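Local structure of ferredoxin-NADP reductase (Neisseria gonorrhoeae MIA_2011_03-10, 5TR9) at residues Ser51-Tyr56 / Ile102-Asn107; Glu115-Gly120 / Ser226-Ile231; Ile154-Phe159 / Val190-Ala195; Ser184-Pro189 / Leu218-Thr223. The protein binds FAD and probably transfers electrons between NADP(H) and ferredoxin or a similar carrier protein. One frame throughout, in Å; residues are numbered along the deposited sequence.

Overall arrangement
Contact 1 belongs to the antiparallel barrel of the FAD-binding domain, whereas contacts 2, 3 and 4 reach one parallel sheet of the NAD-binding type; the centres of contacts 1 and 3 lie about 31 Å apart, on opposite sides of the chain's centre. Contacts 1 and 2 are buried, the first built on a backbone ladder, the second on a phenylalanine laid under an arginine chain without a hydrogen bond between its segments. Contacts 3 and 4 are only partly buried and share strand 185-191: at its end hydroxyls gather where the parallel strand pairing runs out, and further back an arginine meets a helix terminus. Contact 4 also touches contact 2, through L222 and T227.

Contact 1: Ser51-Tyr56 / Ile102-Asn107; sequences SRLGFY and ILLDKN
L53 and G54 pair with L104 and L103 as antiparallel neighbours in the beta-barrel of the FAD-binding domain, where strand 50-57 runs beside strand 101-105. L103 N gives a nearly straight hydrogen bond to G54 O (2.8 Å), and the return bond from G54 N to L103 O is more bent; D105 N to R52 O continues the ladder. G54 has no side chain on the face where L103 lies, and the leucine packs against its backbone, L103 CB 3.5 Å from G54 O. The same leucine then reaches the Y56 ring, its CD1 3.8 Å above the ring plane and displaced toward the rim, a CH-pi contact. Y56 OH is held by E19 of strand 17-27, the neighbour of 101-105 on its other side. In such a barrel alternate residues face opposite ways, and L53, L104, F55 and I102 make one apolar face. Here L53 CD2 meets L104 CD1 at 3.7 Å, while F55 CZ touches I102 CD1 at 3.8 Å and the same ring packs on helix 88-95. D105 CG is anti to its backbone N (chi1 -171°), and the turn of the carboxylate about chi2 (-66°) lets OD1 accept from N107 N (2.8 Å) in an Asx turn. A water bridges R52 N, D105 O and N107 O. In one of two arginine conformers R52 NE forms a long, tentative salt bridge with D105 OD2 (3.8 Å).

Contact 2: Glu115-Gly120 / Ser226-Ile231; sequences ERFPDG and STRFMI
The F117 ring carries R228 CB over the centre of one face, 3.5 Å above the plane and 9° off the ring normal, a CH-pi contact. At the rim lie two groups of the same strand: F229 O, 3.5 Å from F117 CZ, and M230 CG, in the ring plane and 3.9 Å from F117 CE2. From CB the arginine chain continues across the face, and a bend at chi2 (-66°) brings R228 CD to 3.6 Å from F117 CD1. The guanidinium does not stack: its plane stands 74° from the ring, with F117 CD1 near its edge and P118 CD beside R228 NE at 4.2 Å. Arginine suits this place because its methylenes can cover an aromatic ring while its charged end goes on to polar partners. R228 NH1 donates to T227 O (2.8 Å), which lies in the guanidinium plane although the donor sits well above the carbonyl plane; weak bonds to P224 O and E225 O add to its hold. The F229 side chain points the other way, with T227 CG2 3.5 Å above one face of its ring and Y250 meeting it edge-to-face. Strand 227-233 lies between strands 122-128 and 261-265 of the parallel sheet. F117, from the loop that leads out of barrel strand 101-105 into 122-128, shares M262 with M230 on one side of that sheet, while F229 and I231 pack on helix 235-247.

Contact 3: Ile154-Phe159 / Val190-Ala195; sequences IHSVSF and VTTRAA
S156 and V157 pair with V190 and T191 at the C-terminal ends of neighbouring parallel strands in the NAD-binding domain, where 150-157 and 185-191, joined through helix 166-173, form a beta-alpha-beta unit. H155 O accepts from V190 N and V190 O from V157 N, each at 2.9 Å; beyond the strands V157 O still takes T192 N (2.8 Å) and S158 O takes R193 N, so the two chains stay paired as they leave the sheet. Branched aliphatic residues fill the buried end, with I154 CG2 against V190 CG2 at 3.8 Å and both side chains touching helix 205-210. At the outer end the F159 ring has R193 CB over one face, a CH-pi contact, and F159 CD1 meets A194 CB at 3.6 Å. T191 OG1, placed between the backbone N and carbonyl carbon (chi1 54°), donates to A194 O (2.8 Å) and also bonds N196, tying down the turn. One water bridges two hydroxyls, 2.8 Å from S158 OG and 2.6 Å from T192 OG1. The change from aliphatic groups to hydroxyls and an exposed arginine suits the C-terminal ends of the strands, where the chains leave the sheet toward solvent, and is consistent with the side on which relatives bind NADP(H).

Contact 4: Ser184-Pro189 / Leu218-Thr223; sequences SFRFVP and LHTKLT
L218 CD2 fills the tight part of this contact, 3.7 Å from both V188 CG2 and R186 CB, whereas the more open part is polar and is carried by R186 and T220, with H219 exposed beside them. Valine and leucine suit the inner side, where both are buried and V188 also packs on I154 of the neighbouring strand. The R186 chain bends at chi2 (73°) before extending to the loop. There R186 NH1 donates to T220 OG1 (2.8 Å, 145° at the hydrogen), which lies at the edge of the guanidinium close to its plane, and the same nitrogen bonds N152 OD1. The contact thus joins strand 185-191 of the parallel sheet to the end of helix 213-218, which closes in a Schellman motif with H219 at positive phi (55°). L218 O, a carbonyl of that terminus, stands 3.1 Å above one face of the R186 guanidinium, with an angle too poor for a hydrogen bond from NH1. The negative end of the helix dipole would nevertheless probably favour the arginine's charge. Past T220 the loop turns away from the strand, and T223 bonds instead through its OG1 to S226 and through its backbone N to T227.

Contact 1: Ser51-Tyr56 / Ile102-Asn107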
loop_
_atom_site.group_PDB
_atom_site.type_symbol
_atom_site.label_atom_id
_atom_site.label_comp_id
_atom_site.label_asym_id
_atom_site.label_seq_id
_atom_site.Cartn_x
_atom_site.Cartn_y
_atom_site.Cartn_z
ATOM N N SER A 51 6.598 -6.741 -6.333
ATOM C CA SER A 51 7.809 -7.366 -6.839
ATOM C C SER A 51 8.305 -8.397 -5.841
ATOM O O SER A 51 7.917 -8.399 -4.673
ATOM C CB SER A 51 8.914 -6.329 -7.039
ATOM O OG SER A 51 8.493 -5.238 -7.839
ATOM N N ARG A 52 9.177 -9.274 -6.313
ATOM C CA ARG A 52 9.976 -10.121 -5.437
ATOM C C ARG A 52 11.426 -9.684 -5.582
ATOM O O ARG A 52 11.963 -9.675 -6.695
ATOM C CB ARG A 52 9.805 -11.604 -5.770
ATOM C CG ARG A 52 8.685 -12.270 -4.989
ATOM C CD ARG A 52 8.466 -13.719 -5.416
ATOM N NE ARG A 52 9.707 -14.458 -5.649
ATOM C CZ ARG A 52 10.237 -15.338 -4.801
ATOM N NH1 ARG A 52 9.645 -15.594 -3.642
ATOM N NH2 ARG A 52 11.363 -15.966 -5.117
ATOM N N LEU A 53 12.034 -9.287 -4.469
ATOM C CA LEU A 53 13.402 -8.798 -4.430
ATOM C C LEU A 53 14.252 -9.797 -3.670
ATOM O O LEU A 53 13.769 -10.467 -2.753
ATOM C CB LEU A 53 13.496 -7.439 -3.736
ATOM C CG LEU A 53 12.622 -6.318 -4.297
ATOM C CD1 LEU A 53 12.806 -5.027 -3.477
ATOM C CD2 LEU A 53 12.952 -6.086 -5.769
ATOM N N GLY A 54 15.524 -9.892 -4.053
ATOM C CA GLY A 54 16.371 -10.906 -3.462
ATOM C C GLY A 54 17.814 -10.464 -3.378
ATOM O O GLY A 54 18.229 -9.463 -3.971
ATOM N N PHE A 55 18.578 -11.234 -2.619
ATOM C CA PHE A 55 20.021 -11.070 -2.553
ATOM C C PHE A 55 20.690 -12.428 -2.668
ATOM O O PHE A 55 20.164 -13.441 -2.202
ATOM C CB PHE A 55 20.491 -10.429 -1.235
ATOM C CG PHE A 55 20.054 -9.010 -1.045
ATOM C CD1 PHE A 55 20.705 -7.975 -1.703
ATOM C CD2 PHE A 55 19.020 -8.707 -0.178
ATOM C CE1 PHE A 55 20.305 -6.654 -1.514
ATOM C CE2 PHE A 55 18.620 -7.395 0.026
ATOM C CZ PHE A 55 19.266 -6.368 -0.643
ATOM N N TYR A 56 21.870 -12.435 -3.281
ATOM C CA TYR A 56 22.767 -13.566 -3.121
ATOM C C TYR A 56 23.242 -13.614 -1.675
ATOM O O TYR A 56 23.698 -12.603 -1.134
ATOM C CB TYR A 56 23.970 -13.433 -4.050
ATOM C CG TYR A 56 23.677 -13.414 -5.536
ATOM C CD1 TYR A 56 22.995 -14.458 -6.149
ATOM C CD2 TYR A 56 24.134 -12.368 -6.334
ATOM C CE1 TYR A 56 22.763 -14.452 -7.512
ATOM C CE2 TYR A 56 23.895 -12.349 -7.693
ATOM C CZ TYR A 56 23.209 -13.392 -8.276
ATOM O OH TYR A 56 22.986 -13.393 -9.636
ATOM N N ILE A 102 21.087 -6.000 -6.168
ATOM C CA ILE A 102 19.842 -6.559 -5.664
ATOM C C ILE A 102 19.178 -7.276 -6.830
ATOM O O ILE A 102 19.325 -6.874 -7.989
ATOM C CB ILE A 102 18.932 -5.467 -5.043
ATOM C CG1 ILE A 102 17.713 -6.089 -4.341
ATOM C CG2 ILE A 102 18.479 -4.442 -6.102
ATOM C CD1 ILE A 102 16.992 -5.115 -3.401
ATOM N N LEU A 103 18.493 -8.376 -6.527
ATOM C CA LEU A 103 17.893 -9.226 -7.549
ATOM C C LEU A 103 16.412 -8.898 -7.681
ATOM O O LEU A 103 15.721 -8.718 -6.675
ATOM C CB LEU A 103 18.064 -10.705 -7.197
ATOM C CG LEU A 103 19.478 -11.141 -6.801
ATOM C CD1 LEU A 103 19.495 -12.638 -6.576
ATOM C CD2 LEU A 103 20.468 -10.738 -7.868
ATOM N N LEU A 104 15.934 -8.821 -8.926
ATOM C CA LEU A 104 14.545 -8.473 -9.227
ATOM C C LEU A 104 13.912 -9.612 -10.016
ATOM O O LEU A 104 14.285 -9.855 -11.166
ATOM C CB LEU A 104 14.476 -7.163 -10.015
ATOM C CG LEU A 104 13.097 -6.713 -10.506
ATOM C CD1 LEU A 104 12.171 -6.403 -9.339
ATOM C CD2 LEU A 104 13.266 -5.508 -11.415
ATOM N N ASP A 105 12.953 -10.307 -9.404
ATOM C CA ASP A 105 12.196 -11.321 -10.130
ATOM C C ASP A 105 11.535 -10.678 -11.343
ATOM O O ASP A 105 11.044 -9.550 -11.267
ATOM C CB ASP A 105 11.147 -11.947 -9.203
ATOM C CG ASP A 105 10.458 -13.147 -9.812
ATOM O OD1 ASP A 105 9.730 -12.996 -10.813
ATOM O OD2 ASP A 105 10.656 -14.267 -9.290
ATOM N N LYS A 106 11.554 -11.385 -12.478
ATOM C CA LYS A 106 11.061 -10.794 -13.721
ATOM C C LYS A 106 9.551 -10.568 -13.712
ATOM O O LYS A 106 9.046 -9.805 -14.545
ATOM C CB LYS A 106 11.456 -11.664 -14.919
ATOM C CG LYS A 106 12.940 -11.608 -15.242
ATOM C CD LYS A 106 13.300 -12.448 -16.453
ATOM C CE LYS A 106 14.784 -12.323 -16.746
ATOM N NZ LYS A 106 15.211 -13.238 -17.846
ATOM N N ASN A 107 8.820 -11.188 -12.792
ATOM C CA ASN A 107 7.365 -11.123 -12.792
ATOM C C ASN A 107 6.860 -10.321 -11.601
ATOM O O ASN A 107 7.303 -10.539 -10.466
ATOM C CB ASN A 107 6.757 -12.522 -12.759
ATOM C CG ASN A 107 5.238 -12.496 -12.798
ATOM O OD1 ASN A 107 4.639 -12.073 -13.791
ATOM N ND2 ASN A 107 4.608 -12.949 -11.716
HETATM O O HOH W 1 9.252 -8.828 -9.391
#

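Contact 2: Glu115-Gly120 / Ser226-Ile231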
loop_
_atom_site.group_PDB
_atom_site.type_symbol
_atom_site.label_atom_id
_atom_site.label_comp_id
_atom_site.label_asym_id
_atom_site.label_seq_id
_atom_site.Cartn_x
_atom_site.Cartn_y
_atom_site.Cartn_z
ATOM N N GLU A 115 -8.996 -0.948 -11.241
ATOM C CA GLU A 115 -9.804 -0.755 -12.446
ATOM C C GLU A 115 -10.701 -1.936 -12.752
ATOM O O GLU A 115 -11.497 -1.859 -13.696
ATOM C CB GLU A 115 -8.889 -0.436 -13.622
ATOM C CG GLU A 115 -8.275 0.943 -13.407
ATOM C CD GLU A 115 -7.181 1.309 -14.372
ATOM O OE1 GLU A 115 -7.094 0.763 -15.488
ATOM O OE2 GLU A 115 -6.385 2.187 -13.981
ATOM N N ARG A 116 -10.616 -3.008 -11.964
ATOM C CA ARG A 116 -11.618 -4.063 -12.010
ATOM C C ARG A 116 -12.928 -3.658 -11.340
ATOM O O ARG A 116 -13.937 -4.343 -11.526
ATOM C CB ARG A 116 -11.059 -5.322 -11.352
ATOM C CG ARG A 116 -9.939 -5.959 -12.162
ATOM C CD ARG A 116 -9.384 -7.169 -11.435
ATOM N NE ARG A 116 -8.529 -7.956 -12.312
ATOM C CZ ARG A 116 -8.018 -9.138 -11.981
ATOM N NH1 ARG A 116 -8.275 -9.664 -10.788
ATOM N NH2 ARG A 116 -7.250 -9.792 -12.842
ATOM N N PHE A 117 -12.928 -2.577 -10.550
ATOM C CA PHE A 117 -14.143 -1.932 -10.071
ATOM C C PHE A 117 -14.659 -0.970 -11.147
ATOM O O PHE A 117 -13.860 -0.355 -11.867
ATOM C CB PHE A 117 -13.864 -1.131 -8.800
ATOM C CG PHE A 117 -13.635 -1.955 -7.552
ATOM C CD1 PHE A 117 -14.488 -2.998 -7.194
ATOM C CD2 PHE A 117 -12.581 -1.625 -6.699
ATOM C CE1 PHE A 117 -14.283 -3.726 -6.007
ATOM C CE2 PHE A 117 -12.374 -2.342 -5.508
ATOM C CZ PHE A 117 -13.218 -3.384 -5.171
ATOM N N PRO A 118 -15.977 -0.792 -11.261
ATOM C CA PRO A 118 -16.511 0.066 -12.329
ATOM C C PRO A 118 -16.282 1.541 -12.053
ATOM O O PRO A 118 -16.243 1.992 -10.903
ATOM C CB PRO A 118 -18.010 -0.253 -12.346
ATOM C CG PRO A 118 -18.297 -0.803 -10.989
ATOM C CD PRO A 118 -17.048 -1.494 -10.520
ATOM N N ASP A 119 -16.138 2.292 -13.140
ATOM C CA ASP A 119 -16.024 3.744 -13.051
ATOM C C ASP A 119 -17.207 4.348 -12.298
ATOM O O ASP A 119 -18.340 3.867 -12.380
ATOM C CB ASP A 119 -15.986 4.365 -14.453
ATOM C CG ASP A 119 -14.702 4.087 -15.202
ATOM O OD1 ASP A 119 -13.788 3.442 -14.644
ATOM O OD2 ASP A 119 -14.637 4.535 -16.376
ATOM N N GLY A 120 -16.947 5.461 -11.606
ATOM C CA GLY A 120 -18.011 6.251 -11.026
ATOM C C GLY A 120 -18.276 5.978 -9.562
ATOM O O GLY A 120 -19.062 6.712 -8.943
ATOM N N SER A 226 -22.481 2.201 -3.781
ATOM C CA SER A 226 -21.629 3.280 -4.275
ATOM C C SER A 226 -20.157 3.169 -3.890
ATOM O O SER A 226 -19.327 3.850 -4.505
ATOM C CB SER A 226 -22.151 4.634 -3.773
ATOM O OG SER A 226 -22.167 4.644 -2.352
ATOM N N THR A 227 -19.810 2.356 -2.900
ATOM C CA THR A 227 -18.456 2.334 -2.357
ATOM C C THR A 227 -17.729 1.069 -2.790
ATOM O O THR A 227 -18.318 -0.019 -2.823
ATOM C CB THR A 227 -18.486 2.425 -0.824
ATOM O OG1 THR A 227 -19.322 3.522 -0.445
ATOM C CG2 THR A 227 -17.081 2.658 -0.237
ATOM N N ARG A 228 -16.437 1.211 -3.105
ATOM C CA ARG A 228 -15.596 0.059 -3.413
ATOM C C ARG A 228 -14.336 0.145 -2.564
ATOM O O ARG A 228 -13.656 1.174 -2.576
ATOM C CB ARG A 228 -15.266 0.003 -4.913
ATOM C CG ARG A 228 -16.514 -0.089 -5.811
ATOM C CD ARG A 228 -17.253 -1.418 -5.609
ATOM N NE ARG A 228 -18.410 -1.586 -6.501
ATOM C CZ ARG A 228 -19.654 -1.223 -6.202
ATOM N NH1 ARG A 228 -19.920 -0.636 -5.043
ATOM N NH2 ARG A 228 -20.639 -1.440 -7.067
ATOM N N PHE A 229 -14.049 -0.917 -1.817
ATOM C CA PHE A 229 -12.975 -0.941 -0.827
ATOM C C PHE A 229 -11.783 -1.757 -1.309
ATOM O O PHE A 229 -11.946 -2.825 -1.905
ATOM C CB PHE A 229 -13.445 -1.564 0.497
ATOM C CG PHE A 229 -14.402 -0.714 1.284
ATOM C CD1 PHE A 229 -13.930 0.282 2.126
ATOM C CD2 PHE A 229 -15.776 -0.939 1.210
ATOM C CE1 PHE A 229 -14.811 1.062 2.884
ATOM C CE2 PHE A 229 -16.665 -0.156 1.958
ATOM C CZ PHE A 229 -16.179 0.841 2.798
ATOM N N MET A 230 -10.580 -1.289 -0.973
ATOM C CA MET A 230 -9.370 -2.091 -1.094
ATOM C C MET A 230 -8.682 -2.085 0.262
ATOM O O MET A 230 -8.650 -1.053 0.935
ATOM C CB MET A 230 -8.441 -1.538 -2.174
ATOM C CG MET A 230 -9.147 -1.312 -3.512
ATOM S SD MET A 230 -8.040 -0.650 -4.758
ATOM C CE MET A 230 -7.051 -2.110 -5.128
ATOM N N ILE A 231 -8.165 -3.238 0.677
ATOM C CA ILE A 231 -7.611 -3.401 2.017
ATOM C C ILE A 231 -6.219 -3.993 1.899
ATOM O O ILE A 231 -6.049 -5.051 1.288
ATOM C CB ILE A 231 -8.469 -4.328 2.893
ATOM C CG1 ILE A 231 -9.961 -4.028 2.744
ATOM C CG2 ILE A 231 -8.014 -4.223 4.362
ATOM C CD1 ILE A 231 -10.842 -5.086 3.439
#

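Contact 3: Ile154-Phe159 / Val190-Ala195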
loop_
_atom_site.group_PDB
_atom_site.type_symbol
_atom_site.label_atom_id
_atom_site.label_comp_id
_atom_site.label_asym_id
_atom_site.label_seq_id
_atom_site.Cartn_x
_atom_site.Cartn_y
_atom_site.Cartn_z
ATOM N N ILE A 154 -7.097 5.821 3.781
ATOM C CA ILE A 154 -7.053 5.813 5.241
ATOM C C ILE A 154 -5.811 5.021 5.630
ATOM O O ILE A 154 -5.726 3.818 5.339
ATOM C CB ILE A 154 -8.321 5.184 5.850
ATOM C CG1 ILE A 154 -9.597 5.982 5.539
ATOM C CG2 ILE A 154 -8.178 5.093 7.376
ATOM C CD1 ILE A 154 -10.095 5.943 4.119
ATOM N N HIS A 155 -4.833 5.683 6.271
ATOM C CA HIS A 155 -3.581 5.024 6.666
ATOM C C HIS A 155 -3.501 4.938 8.187
ATOM O O HIS A 155 -3.340 5.964 8.863
ATOM C CB HIS A 155 -2.358 5.758 6.112
ATOM C CG HIS A 155 -1.068 5.016 6.323
ATOM N ND1 HIS A 155 0.151 5.658 6.419
ATOM C CD2 HIS A 155 -0.811 3.691 6.451
ATOM C CE1 HIS A 155 1.105 4.755 6.581
ATOM N NE2 HIS A 155 0.548 3.554 6.609
ATOM N N SER A 156 -3.582 3.719 8.706
ATOM C CA SER A 156 -3.471 3.441 10.139
ATOM C C SER A 156 -2.044 3.040 10.496
ATOM O O SER A 156 -1.463 2.156 9.857
ATOM C CB SER A 156 -4.445 2.328 10.533
ATOM O OG SER A 156 -4.203 1.836 11.846
ATOM N N VAL A 157 -1.494 3.671 11.536
ATOM C CA VAL A 157 -0.212 3.303 12.126
ATOM C C VAL A 157 -0.367 3.434 13.635
ATOM O O VAL A 157 -1.377 3.933 14.129
ATOM C CB VAL A 157 0.942 4.196 11.632
ATOM C CG1 VAL A 157 1.105 4.080 10.106
ATOM C CG2 VAL A 157 0.683 5.643 12.039
ATOM N N SER A 158 0.663 3.019 14.375
ATOM C CA SER A 158 0.572 3.140 15.833
ATOM C C SER A 158 0.840 4.562 16.323
ATOM O O SER A 158 0.116 5.075 17.190
ATOM C CB SER A 158 1.551 2.181 16.502
ATOM O OG SER A 158 1.197 0.823 16.266
ATOM N N PHE A 159 1.890 5.201 15.810
ATOM C CA PHE A 159 2.349 6.502 16.289
ATOM C C PHE A 159 2.553 7.447 15.114
ATOM O O PHE A 159 2.879 6.995 14.011
ATOM C CB PHE A 159 3.662 6.356 17.075
ATOM C CG PHE A 159 3.507 5.567 18.347
ATOM C CD1 PHE A 159 3.100 6.194 19.514
ATOM C CD2 PHE A 159 3.701 4.190 18.352
ATOM C CE1 PHE A 159 2.925 5.465 20.690
ATOM C CE2 PHE A 159 3.529 3.455 19.515
ATOM C CZ PHE A 159 3.138 4.090 20.681
ATOM N N VAL A 190 -4.655 7.758 10.677
ATOM C CA VAL A 190 -5.167 7.139 11.897
ATOM C C VAL A 190 -3.969 6.719 12.737
ATOM O O VAL A 190 -3.082 6.029 12.236
ATOM C CB VAL A 190 -6.048 5.916 11.582
ATOM C CG1 VAL A 190 -6.421 5.179 12.851
ATOM C CG2 VAL A 190 -7.305 6.329 10.833
ATOM N N THR A 191 -3.920 7.142 14.001
ATOM C CA THR A 191 -2.868 6.654 14.894
ATOM C C THR A 191 -3.527 5.883 16.031
ATOM O O THR A 191 -4.257 6.468 16.840
ATOM C CB THR A 191 -1.989 7.799 15.409
ATOM O OG1 THR A 191 -2.785 8.817 16.022
ATOM C CG2 THR A 191 -1.208 8.419 14.245
ATOM N N THR A 192 -3.272 4.573 16.088
ATOM C CA THR A 192 -4.026 3.728 17.011
ATOM C C THR A 192 -3.536 3.802 18.452
ATOM O O THR A 192 -4.301 3.470 19.368
ATOM C CB THR A 192 -3.993 2.276 16.548
ATOM O OG1 THR A 192 -2.646 1.781 16.621
ATOM C CG2 THR A 192 -4.505 2.172 15.118
ATOM N N ARG A 193 -2.285 4.207 18.687
ATOM C CA ARG A 193 -1.720 4.175 20.034
ATOM C C ARG A 193 -1.281 5.547 20.518
ATOM O O ARG A 193 -0.622 5.645 21.562
ATOM C CB ARG A 193 -0.546 3.196 20.092
ATOM C CG ARG A 193 -0.920 1.798 19.596
ATOM C CD ARG A 193 0.125 0.763 19.959
ATOM N NE ARG A 193 0.248 0.521 21.402
ATOM C CZ ARG A 193 -0.501 -0.335 22.097
ATOM N NH1 ARG A 193 -0.278 -0.514 23.395
ATOM N NH2 ARG A 193 -1.473 -1.017 21.500
ATOM N N ALA A 194 -1.656 6.607 19.811
ATOM C CA ALA A 194 -1.234 7.949 20.164
ATOM C C ALA A 194 -2.298 8.923 19.698
ATOM O O ALA A 194 -3.072 8.632 18.789
ATOM C CB ALA A 194 0.125 8.294 19.541
ATOM N N ALA A 195 -2.455 9.961 20.516
ATOM C CA ALA A 195 -3.608 10.840 20.476
ATOM C C ALA A 195 -3.354 11.959 19.487
ATOM O O ALA A 195 -2.226 12.437 19.347
ATOM C CB ALA A 195 -3.898 11.415 21.863
HETATM O O HOH W 2 -1.249 0.129 15.106
#

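Contact 4: Ser184-Pro189 / Leu218-Thr223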
loop_
_atom_site.group_PDB
_atom_site.type_symbol
_atom_site.label_atom_id
_atom_site.label_comp_id
_atom_site.label_asym_id
_atom_site.label_seq_id
_atom_site.Cartn_x
_atom_site.Cartn_y
_atom_site.Cartn_z
ATOM N N SER A 184 -12.552 14.509 -5.853
ATOM C CA SER A 184 -11.711 14.844 -4.720
ATOM C C SER A 184 -10.870 13.647 -4.284
ATOM O O SER A 184 -11.272 12.485 -4.406
ATOM C CB SER A 184 -12.571 15.339 -3.557
ATOM O OG SER A 184 -11.779 15.930 -2.543
ATOM N N PHE A 185 -9.677 13.947 -3.787
ATOM C CA PHE A 185 -8.857 12.989 -3.067
ATOM C C PHE A 185 -8.908 13.352 -1.591
ATOM O O PHE A 185 -8.794 14.531 -1.242
ATOM C CB PHE A 185 -7.407 12.998 -3.556
ATOM C CG PHE A 185 -6.481 12.233 -2.659
ATOM C CD1 PHE A 185 -6.519 10.849 -2.627
ATOM C CD2 PHE A 185 -5.597 12.894 -1.814
ATOM C CE1 PHE A 185 -5.686 10.132 -1.776
ATOM C CE2 PHE A 185 -4.754 12.181 -0.971
ATOM C CZ PHE A 185 -4.798 10.796 -0.954
ATOM N N ARG A 186 -9.127 12.355 -0.737
ATOM C CA ARG A 186 -9.169 12.538 0.707
ATOM C C ARG A 186 -8.136 11.635 1.356
ATOM O O ARG A 186 -8.036 10.451 1.014
ATOM C CB ARG A 186 -10.551 12.212 1.290
ATOM C CG ARG A 186 -11.675 13.174 0.918
ATOM C CD ARG A 186 -12.128 13.020 -0.530
ATOM N NE ARG A 186 -13.419 13.674 -0.746
ATOM C CZ ARG A 186 -14.590 13.060 -0.622
ATOM N NH1 ARG A 186 -14.633 11.768 -0.296
ATOM N NH2 ARG A 186 -15.717 13.737 -0.822
ATOM N N PHE A 187 -7.385 12.181 2.308
ATOM C CA PHE A 187 -6.448 11.400 3.103
ATOM C C PHE A 187 -6.817 11.513 4.574
ATOM O O PHE A 187 -6.982 12.621 5.094
ATOM C CB PHE A 187 -5.006 11.882 2.881
ATOM C CG PHE A 187 -4.000 11.210 3.775
ATOM C CD1 PHE A 187 -3.778 9.842 3.687
ATOM C CD2 PHE A 187 -3.289 11.945 4.711
ATOM C CE1 PHE A 187 -2.842 9.209 4.512
ATOM C CE2 PHE A 187 -2.353 11.320 5.532
ATOM C CZ PHE A 187 -2.137 9.958 5.434
ATOM N N VAL A 188 -6.937 10.369 5.238
ATOM C CA VAL A 188 -7.282 10.317 6.657
ATOM C C VAL A 188 -6.200 9.535 7.391
ATOM O O VAL A 188 -6.134 8.304 7.265
ATOM C CB VAL A 188 -8.657 9.670 6.871
ATOM C CG1 VAL A 188 -8.981 9.603 8.360
ATOM C CG2 VAL A 188 -9.734 10.456 6.118
ATOM N N PRO A 189 -5.330 10.192 8.156
ATOM C CA PRO A 189 -4.373 9.443 8.973
ATOM C C PRO A 189 -5.039 8.956 10.249
ATOM O O PRO A 189 -5.878 9.645 10.834
ATOM C CB PRO A 189 -3.279 10.477 9.272
ATOM C CG PRO A 189 -3.991 11.794 9.251
ATOM C CD PRO A 189 -5.140 11.653 8.255
ATOM N N LEU A 218 -14.647 11.403 5.752
ATOM C CA LEU A 218 -14.637 11.547 4.301
ATOM C C LEU A 218 -15.743 12.448 3.779
ATOM O O LEU A 218 -15.685 12.845 2.610
ATOM C CB LEU A 218 -14.761 10.176 3.629
ATOM C CG LEU A 218 -13.614 9.205 3.929
ATOM C CD1 LEU A 218 -13.837 7.867 3.224
ATOM C CD2 LEU A 218 -12.251 9.796 3.510
ATOM N N HIS A 219 -16.747 12.764 4.600
ATOM C CA HIS A 219 -17.898 13.563 4.170
ATOM C C HIS A 219 -18.567 12.940 2.948
ATOM O O HIS A 219 -19.051 13.638 2.055
ATOM C CB HIS A 219 -17.502 15.012 3.891
ATOM C CG HIS A 219 -16.774 15.663 5.024
ATOM N ND1 HIS A 219 -17.420 16.133 6.148
ATOM C CD2 HIS A 219 -15.458 15.919 5.210
ATOM C CE1 HIS A 219 -16.532 16.656 6.975
ATOM N NE2 HIS A 219 -15.335 16.539 6.430
ATOM N N THR A 220 -18.585 11.609 2.916
ATOM C CA THR A 220 -19.153 10.833 1.820
ATOM C C THR A 220 -19.859 9.633 2.426
ATOM O O THR A 220 -19.223 8.835 3.119
ATOM C CB THR A 220 -18.062 10.361 0.847
ATOM O OG1 THR A 220 -17.358 11.490 0.318
ATOM C CG2 THR A 220 -18.670 9.561 -0.300
ATOM N N LYS A 221 -21.161 9.507 2.176
ATOM C CA LYS A 221 -21.882 8.329 2.639
ATOM C C LYS A 221 -21.349 7.091 1.930
ATOM O O LYS A 221 -21.173 7.087 0.707
ATOM C CB LYS A 221 -23.382 8.482 2.389
ATOM N N LEU A 222 -21.077 6.043 2.704
ATOM C CA LEU A 222 -20.591 4.776 2.175
ATOM C C LEU A 222 -21.737 3.773 2.145
ATOM O O LEU A 222 -22.451 3.607 3.145
ATOM C CB LEU A 222 -19.431 4.254 3.019
ATOM C CG LEU A 222 -18.343 5.305 3.268
ATOM C CD1 LEU A 222 -17.253 4.744 4.179
ATOM C CD2 LEU A 222 -17.748 5.808 1.950
ATOM N N THR A 223 -21.942 3.138 0.995
ATOM C CA THR A 223 -22.998 2.153 0.807
ATOM C C THR A 223 -22.477 1.048 -0.094
ATOM O O THR A 223 -21.566 1.275 -0.900
ATOM C CB THR A 223 -24.264 2.741 0.162
ATOM O OG1 THR A 223 -24.015 3.043 -1.218
ATOM C CG2 THR A 223 -24.738 4.012 0.875
#